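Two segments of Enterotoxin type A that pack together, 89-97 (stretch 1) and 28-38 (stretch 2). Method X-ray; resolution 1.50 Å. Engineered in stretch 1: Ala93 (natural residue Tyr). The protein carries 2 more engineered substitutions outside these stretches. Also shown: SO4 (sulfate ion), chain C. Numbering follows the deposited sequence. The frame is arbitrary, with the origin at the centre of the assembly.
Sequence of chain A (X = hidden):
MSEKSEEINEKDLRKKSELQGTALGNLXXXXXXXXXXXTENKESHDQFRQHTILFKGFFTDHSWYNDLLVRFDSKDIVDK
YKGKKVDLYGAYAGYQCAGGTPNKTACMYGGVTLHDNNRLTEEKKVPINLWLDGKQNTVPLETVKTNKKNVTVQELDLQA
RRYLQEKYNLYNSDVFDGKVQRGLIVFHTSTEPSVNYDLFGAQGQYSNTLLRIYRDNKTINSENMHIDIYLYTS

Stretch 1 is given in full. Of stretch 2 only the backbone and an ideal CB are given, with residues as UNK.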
# COMPACT_ATOMS: atom_id res chain seq x y z
N TYR A 89 2.51 -7.71 4.98
CA TYR A 89 1.28 -6.92 4.94
C TYR A 89 1.23 -6.20 3.59
O TYR A 89 1.97 -5.26 3.34
CB TYR A 89 1.21 -5.87 6.07
CG TYR A 89 -0.17 -5.23 6.21
CD1 TYR A 89 -0.73 -4.47 5.19
CD2 TYR A 89 -0.88 -5.37 7.39
CE1 TYR A 89 -2.00 -3.92 5.31
CE2 TYR A 89 -2.14 -4.81 7.53
CZ TYR A 89 -2.68 -4.07 6.51
OH TYR A 89 -3.95 -3.54 6.64
N GLY A 90 0.49 -6.80 2.65
CA GLY A 90 0.46 -6.20 1.30
C GLY A 90 -0.68 -6.78 0.48
O GLY A 90 -1.23 -7.83 0.83
N ALA A 91 -1.01 -6.11 -0.61
CA ALA A 91 -2.13 -6.57 -1.45
C ALA A 91 -1.52 -7.45 -2.56
O ALA A 91 -0.65 -7.00 -3.28
CB ALA A 91 -2.76 -5.33 -2.12
N TYR A 92 -2.15 -8.61 -2.75
CA TYR A 92 -1.61 -9.52 -3.79
C TYR A 92 -2.64 -9.76 -4.88
O TYR A 92 -3.83 -9.61 -4.70
CB TYR A 92 -1.23 -10.86 -3.14
CG TYR A 92 -2.37 -11.64 -2.53
CD1 TYR A 92 -3.25 -12.39 -3.30
CD2 TYR A 92 -2.62 -11.58 -1.15
CE1 TYR A 92 -4.32 -13.04 -2.75
CE2 TYR A 92 -3.68 -12.26 -0.59
CZ TYR A 92 -4.54 -13.00 -1.39
OH TYR A 92 -5.60 -13.65 -0.83
N ALA A 93 -2.12 -10.18 -6.05
CA ALA A 93 -3.04 -10.59 -7.14
C ALA A 93 -2.18 -11.24 -8.24
O ALA A 93 -1.06 -10.87 -8.44
CB ALA A 93 -3.69 -9.33 -7.76
N GLY A 94 -2.83 -12.15 -8.99
CA GLY A 94 -2.14 -12.72 -10.14
C GLY A 94 -1.79 -11.66 -11.17
O GLY A 94 -0.82 -11.73 -11.87
N TYR A 95 -2.67 -10.61 -11.26
CA TYR A 95 -2.48 -9.57 -12.24
C TYR A 95 -1.28 -8.70 -11.94
O TYR A 95 -0.82 -7.94 -12.83
CB TYR A 95 -3.74 -8.75 -12.50
CG TYR A 95 -4.30 -7.95 -11.35
CD1 TYR A 95 -3.63 -6.80 -10.92
CD2 TYR A 95 -5.45 -8.33 -10.69
CE1 TYR A 95 -4.12 -6.08 -9.84
CE2 TYR A 95 -5.96 -7.61 -9.62
CZ TYR A 95 -5.26 -6.48 -9.21
OH TYR A 95 -5.74 -5.75 -8.14
N GLN A 96 -0.60 -8.91 -10.82
CA GLN A 96 0.59 -8.17 -10.46
C GLN A 96 1.89 -8.87 -10.83
O GLN A 96 2.96 -8.35 -10.64
CB GLN A 96 0.59 -7.79 -8.96
CG GLN A 96 -0.50 -6.74 -8.70
CD GLN A 96 -0.61 -6.30 -7.28
OE1 GLN A 96 -1.12 -5.15 -7.04
NE2 GLN A 96 -0.23 -7.08 -6.29
N CYS A 97 1.74 -10.07 -11.41
CA CYS A 97 2.90 -10.84 -11.80
C CYS A 97 3.42 -10.46 -13.19
O CYS A 97 2.64 -10.04 -14.05
CB CYS A 97 2.55 -12.34 -11.79
SG CYS A 97 2.00 -12.97 -10.17
N UNK A 28 -10.14 1.80 -7.30
CA UNK A 28 -11.09 1.40 -6.30
C UNK A 28 -10.93 -0.06 -5.91
O UNK A 28 -10.98 -0.45 -4.76
CB UNK A 28 -12.51 1.66 -6.80
N UNK A 29 -10.67 -0.90 -6.97
CA UNK A 29 -10.46 -2.33 -6.63
C UNK A 29 -9.23 -2.53 -5.77
O UNK A 29 -9.31 -3.25 -4.77
CB UNK A 29 -10.33 -3.17 -7.90
N UNK A 30 -8.12 -1.90 -6.12
CA UNK A 30 -6.86 -2.19 -5.41
C UNK A 30 -6.82 -1.60 -4.03
O UNK A 30 -6.17 -2.11 -3.13
CB UNK A 30 -5.66 -1.67 -6.21
N UNK A 31 -7.64 -0.52 -3.76
CA UNK A 31 -7.67 0.02 -2.40
C UNK A 31 -8.92 -0.28 -1.64
O UNK A 31 -9.01 0.08 -0.42
CB UNK A 31 -7.48 1.54 -2.44
N UNK A 32 -9.93 -0.95 -2.18
CA UNK A 32 -11.17 -1.20 -1.47
C UNK A 32 -11.76 -2.60 -1.69
O UNK A 32 -12.48 -3.06 -0.83
CB UNK A 32 -12.20 -0.15 -1.89
N UNK A 33 -11.35 -3.26 -2.78
CA UNK A 33 -11.86 -4.64 -3.01
C UNK A 33 -10.66 -5.59 -3.15
O UNK A 33 -10.76 -6.63 -3.83
CB UNK A 33 -12.74 -4.70 -4.26
N UNK A 34 -9.60 -5.31 -2.46
CA UNK A 34 -8.35 -6.06 -2.58
C UNK A 34 -8.34 -7.33 -1.72
O UNK A 34 -9.24 -7.67 -0.99
CB UNK A 34 -7.17 -5.17 -2.19
N UNK A 35 -7.25 -8.10 -1.95
CA UNK A 35 -6.98 -9.31 -1.16
C UNK A 35 -5.58 -9.13 -0.56
O UNK A 35 -4.64 -8.79 -1.31
CB UNK A 35 -7.07 -10.58 -2.01
N UNK A 36 -5.46 -9.22 0.76
CA UNK A 36 -4.19 -8.94 1.40
C UNK A 36 -3.55 -10.12 2.13
O UNK A 36 -4.26 -10.96 2.72
CB UNK A 36 -4.38 -7.79 2.39
N UNK A 37 -2.25 -10.19 2.02
CA UNK A 37 -1.46 -11.15 2.82
C UNK A 37 -1.09 -10.40 4.11
O UNK A 37 -0.45 -9.35 4.04
CB UNK A 37 -0.22 -11.65 2.07
N UNK A 38 -1.54 -10.92 5.22
CA UNK A 38 -1.28 -10.29 6.53
C UNK A 38 -0.98 -11.41 7.52
O UNK A 38 -1.92 -12.02 8.04
CB UNK A 38 -2.46 -9.44 7.00
S SO4 C . -5.87 -12.79 -11.53
O1 SO4 C . -7.29 -12.57 -11.79
O2 SO4 C . -5.56 -13.99 -10.69
O3 SO4 C . -5.32 -11.57 -10.72
O4 SO4 C . -5.06 -12.77 -12.80

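Position 28 has helical backbone angles (-63/-40) and an ideal CB with nothing of stretch 1 within 5.5 Å, so almost any helix-compatible residue would fit; it is Lys28, its side chain extended (all t). Position 29 continues the helix, with CB directed toward stretch 1 and 5.3 Å from Tyr95 OH. A polar chain of medium length would suit the hydroxyl. The residue is Gln29, whose OE1 lies 4.1 Å from Tyr95 OH; water 1 joins them, 2.9 Å from Gln29 OE1 and 3.3 Å from Tyr95 OH.

At position 30 CB again points toward stretch 1, 4.5 Å from Tyr95 OH, and the Ala91 methyl lies beyond. Leu, Ile, Met or Val would all be reasonable. Ile30 fills the space: its CD1 is 3.7 Å from Ala91 CB and 4.0 Å from Tyr95 OH, with chi2 at 11°, between wells.

Positions 31, 32 and 33 have no atom of stretch 1 within 5.5 Å of their ideal CB, so this contact selects nothing there. They are Tyr31, Tyr32 and Tyr33.

Position 34 (-84/173) has left the helix, and its CB points toward stretch 1, 4.4 Å from Ala91 CB. A small or medium residue, apolar or polar, could be placed there. Asn34 turns its amide back on its own stretch, ND2 donating to Ile30 O at 2.9 Å.

Position 35 offers its backbone first: O accepts from Tyr92 N at 2.9 Å (162°). Its CB is 3.6 Å from Tyr92 CZ, favouring a chain with a methylene to lay on the ring; several long residues qualify. In Glu35, CB sits 3.9 Å from the ring centroid of Tyr92, 28° off the normal, a CH-pi contact. Water 3 links Glu35 OE1 (2.6 Å) to Tyr92 O (2.8 Å).

Position 36 pairs with Ala91 in an antiparallel, non-hydrogen-bonded bridge, its CB on the sheet face shared with Ala91 and Tyr89. A long chain could run beside the Tyr89 ring. Lys36 does so, CD 4.1 Å from Tyr89 CE1, and NZ donates to Asn34 OD1 at 2.8 Å.

Position 37 faces Gly90 in the hydrogen-bonded pair: N donates to Gly90 O at 2.8 Å and O accepts from Gly90 N at 3.1 Å. CB, on the other face, is 4.0 Å from Tyr92 CD2, so a small apolar residue suits. Ala37 supplies just a methyl.

Position 38, opposite Tyr89, has CB 4.4 Å from Tyr89 CD2; aliphatic or long polar chains fit. Lys38 brings CG to 3.4 Å from Tyr89 CD2.

Stretch 2, residues 28-38: KQIYYYNEKAK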
# COMPACT_ATOMS: atom_id res chain seq x y z
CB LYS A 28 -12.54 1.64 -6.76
CG LYS A 28 -13.54 1.39 -5.65
CD LYS A 28 -14.94 1.86 -6.09
CE LYS A 28 -15.96 1.44 -5.03
NZ LYS A 28 -17.36 1.77 -5.48
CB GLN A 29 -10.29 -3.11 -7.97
CG GLN A 29 -9.99 -4.60 -7.66
CD GLN A 29 -9.79 -5.36 -8.97
OE1 GLN A 29 -9.29 -4.84 -9.94
NE2 GLN A 29 -10.23 -6.63 -8.97
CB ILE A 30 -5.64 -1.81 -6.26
CG1 ILE A 30 -4.38 -2.58 -5.87
CG2 ILE A 30 -5.36 -0.32 -6.19
CD1 ILE A 30 -4.52 -3.72 -4.95
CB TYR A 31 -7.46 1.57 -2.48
CG TYR A 31 -6.03 1.88 -2.83
CD1 TYR A 31 -5.02 1.60 -1.89
CD2 TYR A 31 -5.64 2.44 -4.02
CE1 TYR A 31 -3.70 1.86 -2.19
CE2 TYR A 31 -4.33 2.71 -4.33
CZ TYR A 31 -3.34 2.40 -3.41
OH TYR A 31 -2.03 2.68 -3.67
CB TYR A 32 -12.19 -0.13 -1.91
CG TYR A 32 -13.45 -0.03 -1.10
CD1 TYR A 32 -13.42 0.38 0.22
CD2 TYR A 32 -14.68 -0.30 -1.70
CE1 TYR A 32 -14.61 0.48 0.95
CE2 TYR A 32 -15.86 -0.19 -0.97
CZ TYR A 32 -15.80 0.18 0.34
OH TYR A 32 -16.98 0.28 1.06
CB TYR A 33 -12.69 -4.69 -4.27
CG TYR A 33 -13.96 -3.86 -4.28
CD1 TYR A 33 -14.93 -4.02 -3.31
CD2 TYR A 33 -14.16 -2.94 -5.30
CE1 TYR A 33 -16.10 -3.25 -3.34
CE2 TYR A 33 -15.34 -2.20 -5.36
CZ TYR A 33 -16.27 -2.36 -4.37
OH TYR A 33 -17.46 -1.63 -4.45
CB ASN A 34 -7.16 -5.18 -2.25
CG ASN A 34 -7.12 -4.64 -0.85
OD1 ASN A 34 -7.62 -5.23 0.10
ND2 ASN A 34 -6.45 -3.49 -0.64
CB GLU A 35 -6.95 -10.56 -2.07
CG GLU A 35 -8.27 -10.82 -2.79
CD GLU A 35 -8.27 -12.20 -3.47
OE1 GLU A 35 -7.49 -12.41 -4.39
OE2 GLU A 35 -9.11 -13.03 -3.05
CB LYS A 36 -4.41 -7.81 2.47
CG LYS A 36 -4.69 -6.47 1.78
CD LYS A 36 -4.90 -5.38 2.86
CE LYS A 36 -6.16 -5.60 3.66
NZ LYS A 36 -7.38 -5.69 2.82
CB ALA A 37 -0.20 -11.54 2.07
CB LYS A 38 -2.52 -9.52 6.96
CG LYS A 38 -2.27 -8.40 7.96
CD LYS A 38 -3.59 -7.93 8.58
CE LYS A 38 -3.62 -8.27 10.07
NZ LYS A 38 -2.48 -7.62 10.78
O HOH W 1 -6.95 -3.08 -9.64
O HOH W 2 -5.30 -7.32 -4.07
O HOH W 3 -6.18 -10.63 -5.84
O HOH W 4 -6.29 -12.60 1.77
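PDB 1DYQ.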